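PDB 3BLX: isocitrate dehydrogenase [NAD] subunit 1 from Saccharomyces cerevisiae, which belongs to the octameric mitochondrial enzyme that oxidises isocitrate to 2-oxoglutarate and CO2 with NAD(+) in the citric acid cycle, and also binds RNA. Local coordinates for residues E[126-131]-E[163-168]; E[260-265]-E[299-304]. All coordinates share one frame; numbering follows the deposited sequence.

Contact 1. Residues E[126-131]-E[163-168]; sequences IVIREN and ARFAFD
Ile128 puts both of its branches onto helix 156-172, its CG2 against CD2 and CE2 of the Phe165 ring and its CD1 against Ala166. This is a worked example of helix-on-sheet packing in the isocitrate and isopropylmalate dehydrogenase fold, where strand 124-130 runs inside a mixed sheet, antiparallel to strand 105-111 and parallel to strand 232-235. The CD1 methyl alone reaches both Phe165 and Ala166, and CG2 adds a second touch on the ring. CG1 lies beside the backbone N (chi1 -68°), and the extended chain beyond it (chi2 170°) carries Ile128 CD1 to 4.0 Å from Phe165 CE2. Ile128 CG2 meets the ring obliquely, 3.9 Å from Phe165 CD2. No hydrogen bond crosses between the segments, so the join is purely apolar, and it is buried. Val107 of strand 105-111 also touches Phe165, and Val234 of strand 232-235 touches Ala166, so three adjacent strands share the helix. Arg129, the next residue along, projects from the other face of the sheet and probably binds substrate, as in related enzymes. The small methyl of Ala166 lets the helix backbone come close: Ile128 CD1 lies 3.7 Å from Ala166 CA and 3.9 Å from Ala166 CB.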
loop_
_atom_site.group_PDB
_atom_site.type_symbol
_atom_site.label_atom_id
_atom_site.label_comp_id
_atom_site.label_asym_id
_atom_site.label_seq_id
_atom_site.Cartn_x
_atom_site.Cartn_y
_atom_site.Cartn_z
ATOM N N ILE E 126 29.680 -18.319 14.857
ATOM C CA ILE E 126 28.369 -17.713 14.792
ATOM C C ILE E 126 27.565 -18.458 13.743
ATOM O O ILE E 126 28.042 -18.646 12.632
ATOM C CB ILE E 126 28.509 -16.276 14.366
ATOM C CG1 ILE E 126 29.309 -15.536 15.419
ATOM C CG2 ILE E 126 27.134 -15.616 14.132
ATOM C CD1 ILE E 126 29.530 -14.097 15.064
ATOM N N VAL E 127 26.371 -18.907 14.114
ATOM C CA VAL E 127 25.504 -19.615 13.196
ATOM C C VAL E 127 24.298 -18.739 12.907
ATOM O O VAL E 127 23.575 -18.326 13.816
ATOM C CB VAL E 127 25.059 -20.990 13.759
ATOM C CG1 VAL E 127 23.973 -21.608 12.877
ATOM C CG2 VAL E 127 26.256 -21.930 13.883
ATOM N N ILE E 128 24.107 -18.412 11.637
ATOM C CA ILE E 128 22.964 -17.589 11.219
ATOM C C ILE E 128 22.061 -18.483 10.392
ATOM O O ILE E 128 22.495 -19.036 9.388
ATOM C CB ILE E 128 23.417 -16.365 10.388
ATOM C CG1 ILE E 128 24.185 -15.374 11.251
ATOM C CG2 ILE E 128 22.242 -15.685 9.740
ATOM C CD1 ILE E 128 24.863 -14.288 10.502
ATOM N N ARG E 129 20.819 -18.666 10.823
ATOM C CA ARG E 129 19.921 -19.521 10.060
ATOM C C ARG E 129 18.648 -18.806 9.553
ATOM O O ARG E 129 18.101 -17.939 10.227
ATOM C CB ARG E 129 19.613 -20.811 10.825
ATOM C CG ARG E 129 18.439 -20.742 11.741
ATOM C CD ARG E 129 17.759 -22.086 11.818
ATOM N NE ARG E 129 16.471 -21.966 12.486
ATOM C CZ ARG E 129 16.331 -22.003 13.807
ATOM N NH1 ARG E 129 17.406 -22.167 14.575
ATOM N NH2 ARG E 129 15.125 -21.881 14.362
ATOM N N GLU E 130 18.219 -19.167 8.348
ATOM C CA GLU E 130 17.039 -18.614 7.729
ATOM C C GLU E 130 15.812 -19.118 8.465
ATOM O O GLU E 130 15.719 -20.298 8.745
ATOM C CB GLU E 130 16.978 -19.040 6.255
ATOM C CG GLU E 130 16.202 -18.081 5.348
ATOM C CD GLU E 130 14.683 -18.080 5.594
ATOM O OE1 GLU E 130 14.096 -19.183 5.751
ATOM O OE2 GLU E 130 14.087 -16.968 5.624
ATOM N N ASN E 131 14.863 -18.223 8.750
ATOM C CA ASN E 131 13.765 -18.550 9.661
ATOM C C ASN E 131 12.320 -18.438 9.099
ATOM O O ASN E 131 11.351 -18.462 9.862
ATOM C CB ASN E 131 13.926 -17.722 10.961
ATOM C CG ASN E 131 12.944 -18.127 12.056
ATOM O OD1 ASN E 131 12.853 -19.300 12.453
ATOM N ND2 ASN E 131 12.202 -17.151 12.555
ATOM N N ALA E 163 21.410 -13.804 3.061
ATOM C CA ALA E 163 22.790 -13.550 2.645
ATOM C C ALA E 163 23.250 -12.157 3.072
ATOM O O ALA E 163 24.335 -11.996 3.626
ATOM C CB ALA E 163 22.921 -13.678 1.158
ATOM N N ARG E 164 22.434 -11.143 2.794
ATOM C CA ARG E 164 22.872 -9.789 3.081
ATOM C C ARG E 164 22.925 -9.626 4.574
ATOM O O ARG E 164 23.788 -8.917 5.107
ATOM C CB ARG E 164 21.962 -8.738 2.442
ATOM C CG ARG E 164 22.048 -8.787 0.934
ATOM C CD ARG E 164 21.303 -7.651 0.260
ATOM N NE ARG E 164 21.591 -7.698 -1.169
ATOM C CZ ARG E 164 20.733 -8.109 -2.093
ATOM N NH1 ARG E 164 19.491 -8.483 -1.769
ATOM N NH2 ARG E 164 21.115 -8.127 -3.356
ATOM N N PHE E 165 22.018 -10.303 5.262
ATOM C CA PHE E 165 22.024 -10.215 6.712
ATOM C C PHE E 165 23.340 -10.755 7.267
ATOM O O PHE E 165 23.985 -10.120 8.102
ATOM C CB PHE E 165 20.870 -10.986 7.342
ATOM C CG PHE E 165 20.898 -10.939 8.826
ATOM C CD1 PHE E 165 20.205 -9.951 9.509
ATOM C CD2 PHE E 165 21.675 -11.839 9.545
ATOM C CE1 PHE E 165 20.266 -9.875 10.893
ATOM C CE2 PHE E 165 21.751 -11.778 10.923
ATOM C CZ PHE E 165 21.040 -10.786 11.603
ATOM N N ALA E 166 23.715 -11.936 6.797
ATOM C CA ALA E 166 24.936 -12.594 7.238
ATOM C C ALA E 166 26.176 -11.751 6.934
ATOM O O ALA E 166 27.057 -11.584 7.792
ATOM C CB ALA E 166 25.071 -13.973 6.602
ATOM N N PHE E 167 26.251 -11.203 5.727
ATOM C CA PHE E 167 27.410 -10.408 5.357
ATOM C C PHE E 167 27.451 -9.107 6.118
ATOM O O PHE E 167 28.510 -8.716 6.602
ATOM C CB PHE E 167 27.445 -10.181 3.858
ATOM C CG PHE E 167 27.854 -11.398 3.093
ATOM C CD1 PHE E 167 29.108 -11.965 3.288
ATOM C CD2 PHE E 167 26.994 -11.982 2.190
ATOM C CE1 PHE E 167 29.505 -13.090 2.573
ATOM C CE2 PHE E 167 27.382 -13.115 1.473
ATOM C CZ PHE E 167 28.646 -13.670 1.672
ATOM N N ASP E 168 26.300 -8.444 6.247
ATOM C CA ASP E 168 26.235 -7.202 7.027
ATOM C C ASP E 168 26.654 -7.414 8.467
ATOM O O ASP E 168 27.161 -6.502 9.111
ATOM C CB ASP E 168 24.846 -6.594 6.991
ATOM C CG ASP E 168 24.541 -5.892 5.672
ATOM O OD1 ASP E 168 25.497 -5.396 5.017
ATOM O OD2 ASP E 168 23.340 -5.829 5.295
#

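Contact 2. Residues E[260-265]-E[299-304]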
loop_
_atom_site.group_PDB
_atom_site.type_symbol
_atom_site.label_atom_id
_atom_site.label_comp_id
_atom_site.label_asym_id
_atom_site.label_seq_id
_atom_site.Cartn_x
_atom_site.Cartn_y
_atom_site.Cartn_z
ATOM N N ALA E 260 19.841 -14.164 19.131
ATOM C CA ALA E 260 19.014 -13.049 18.708
ATOM C C ALA E 260 18.235 -13.413 17.471
ATOM O O ALA E 260 18.694 -14.184 16.643
ATOM C CB ALA E 260 19.883 -11.795 18.460
ATOM N N ASN E 261 17.058 -12.833 17.344
ATOM C CA ASN E 261 16.255 -12.998 16.153
ATOM C C ASN E 261 15.873 -11.658 15.541
ATOM O O ASN E 261 15.293 -10.807 16.214
ATOM C CB ASN E 261 15.029 -13.800 16.508
ATOM C CG ASN E 261 15.380 -15.184 16.954
ATOM O OD1 ASN E 261 15.699 -16.048 16.138
ATOM N ND2 ASN E 261 15.335 -15.408 18.255
ATOM N N PHE E 262 16.189 -11.471 14.266
ATOM C CA PHE E 262 15.921 -10.200 13.615
ATOM C C PHE E 262 14.974 -10.259 12.449
ATOM O O PHE E 262 14.997 -11.206 11.663
ATOM C CB PHE E 262 17.202 -9.618 13.126
ATOM C CG PHE E 262 18.187 -9.331 14.214
ATOM C CD1 PHE E 262 19.106 -10.285 14.586
ATOM C CD2 PHE E 262 18.220 -8.093 14.841
ATOM C CE1 PHE E 262 20.053 -10.010 15.560
ATOM C CE2 PHE E 262 19.144 -7.813 15.807
ATOM C CZ PHE E 262 20.078 -8.771 16.166
ATOM N N GLY E 263 14.141 -9.228 12.359
ATOM C CA GLY E 263 13.376 -8.913 11.166
ATOM C C GLY E 263 13.766 -7.515 10.719
ATOM O O GLY E 263 14.660 -6.904 11.283
ATOM N N ARG E 264 13.106 -6.982 9.708
ATOM C CA ARG E 264 13.427 -5.631 9.307
ATOM C C ARG E 264 13.079 -4.618 10.399
ATOM O O ARG E 264 13.871 -3.743 10.705
ATOM C CB ARG E 264 12.727 -5.288 7.993
ATOM C CG ARG E 264 13.099 -3.899 7.500
ATOM C CD ARG E 264 12.264 -3.462 6.313
ATOM N NE ARG E 264 12.373 -2.009 6.111
ATOM C CZ ARG E 264 13.430 -1.372 5.574
ATOM N NH1 ARG E 264 14.516 -2.051 5.156
ATOM N NH2 ARG E 264 13.406 -0.038 5.446
ATOM N N ASP E 265 11.902 -4.764 10.993
ATOM C CA ASP E 265 11.405 -3.803 11.969
ATOM C C ASP E 265 11.444 -4.273 13.419
ATOM O O ASP E 265 11.200 -3.491 14.324
ATOM C CB ASP E 265 9.955 -3.427 11.633
ATOM C CG ASP E 265 9.819 -2.777 10.248
ATOM O OD1 ASP E 265 10.671 -1.918 9.911
ATOM O OD2 ASP E 265 8.852 -3.116 9.507
ATOM N N LEU E 299 20.974 -4.914 24.752
ATOM C CA LEU E 299 21.489 -3.621 25.181
ATOM C C LEU E 299 22.289 -2.951 24.052
ATOM O O LEU E 299 22.054 -1.784 23.729
ATOM C CB LEU E 299 22.342 -3.777 26.442
ATOM C CG LEU E 299 21.574 -4.111 27.730
ATOM C CD1 LEU E 299 22.529 -4.406 28.858
ATOM C CD2 LEU E 299 20.597 -3.013 28.134
ATOM N N ASN E 300 23.223 -3.691 23.462
ATOM C CA ASN E 300 23.973 -3.231 22.299
ATOM C C ASN E 300 23.053 -2.652 21.228
ATOM O O ASN E 300 23.266 -1.558 20.724
ATOM C CB ASN E 300 24.772 -4.379 21.678
ATOM C CG ASN E 300 26.038 -4.722 22.469
ATOM O OD1 ASN E 300 26.497 -3.949 23.317
ATOM N ND2 ASN E 300 26.612 -5.882 22.180
ATOM N N HIS E 301 22.020 -3.404 20.894
ATOM C CA HIS E 301 21.078 -3.011 19.877
ATOM C C HIS E 301 20.308 -1.732 20.230
ATOM O O HIS E 301 19.988 -0.919 19.364
ATOM C CB HIS E 301 20.086 -4.142 19.671
ATOM C CG HIS E 301 19.354 -4.066 18.374
ATOM N ND1 HIS E 301 18.050 -3.634 18.284
ATOM C CD2 HIS E 301 19.740 -4.384 17.110
ATOM C CE1 HIS E 301 17.658 -3.673 17.021
ATOM N NE2 HIS E 301 18.660 -4.139 16.290
ATOM N N LEU E 302 19.978 -1.567 21.504
ATOM C CA LEU E 302 19.248 -0.388 21.940
ATOM C C LEU E 302 20.136 0.848 22.007
ATOM O O LEU E 302 19.650 1.941 22.269
ATOM C CB LEU E 302 18.648 -0.646 23.300
ATOM C CG LEU E 302 17.449 -1.562 23.243
ATOM C CD1 LEU E 302 17.000 -1.895 24.649
ATOM C CD2 LEU E 302 16.346 -0.863 22.487
ATOM N N GLY E 303 21.440 0.662 21.787
ATOM C CA GLY E 303 22.416 1.733 21.874
ATOM C C GLY E 303 22.964 2.018 23.262
ATOM O O GLY E 303 23.793 2.921 23.433
ATOM N N LEU E 304 22.481 1.275 24.258
ATOM C CA LEU E 304 23.039 1.356 25.591
ATOM C C LEU E 304 24.454 0.813 25.471
ATOM O O LEU E 304 25.310 1.457 24.876
ATOM C CB LEU E 304 22.175 0.586 26.562
ATOM C CG LEU E 304 20.785 1.252 26.650
ATOM C CD1 LEU E 304 19.850 0.515 27.599
ATOM C CD2 LEU E 304 20.865 2.744 27.039
#
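Phe262 and His301 make this contact alone, ring to ring, at the surface of the subunit. CE2 of Phe262 is 3.7 Å from both CD2 and NE2 of His301, so the phenyl carbon sits against the CD2-NE2 bond, approaching the imidazole obliquely. From the phenyl's standpoint, His301 CD2 comes in at the edge, close to the ring plane. The planes are inclined at 52° and the centroids lie 5.5 Å apart, so the pair is oblique, and the two side chains run antiparallel past one another. With chi1 at -161°, His301 holds its imidazole trans to its own amide nitrogen, reaching from the helix to the phenyl group. Behind it, helix 289-302 ends in a Schellman motif: Gly303, with positive phi, donates its N to Asn300 O at 3.1 Å, and Leu304 N reaches Leu299 O in a weak bond. Phe262 is fixed through its own backbone, which hydrogen-bonds to Tyr104 and Ala105. Further out, Ala267 of strand 267-269 touches the side chains of both Phe262 and His301, and Ile75 of strand 75-80 lies against His301. The helix end thus rests beside the sheet where strand 258-262 pairs with 105-111 and 267-269, while helix 306-320 packs on Leu299 and Asn300.

How the contacts relate
Read from the N terminus, the chain first closes a loop at contact 1: strand 124-130 is followed by the antiparallel pair 140-142 and 147-155 before helix 156-172 returns to the sheet. Contact 2 opens only later, at strand 258-262, and closes when helix 289-302 comes back after strand 267-269. The two loops are in series, neither nested nor crossing, yet they meet in space. The centres of the two contacts lie about 14 Å apart, and Phe165 CZ packs 3.6 Å from Phe262 CD1. Strand 105-111 pairs with both 124-130 and 258-262, so one continuous sheet carries the two helices of these contacts.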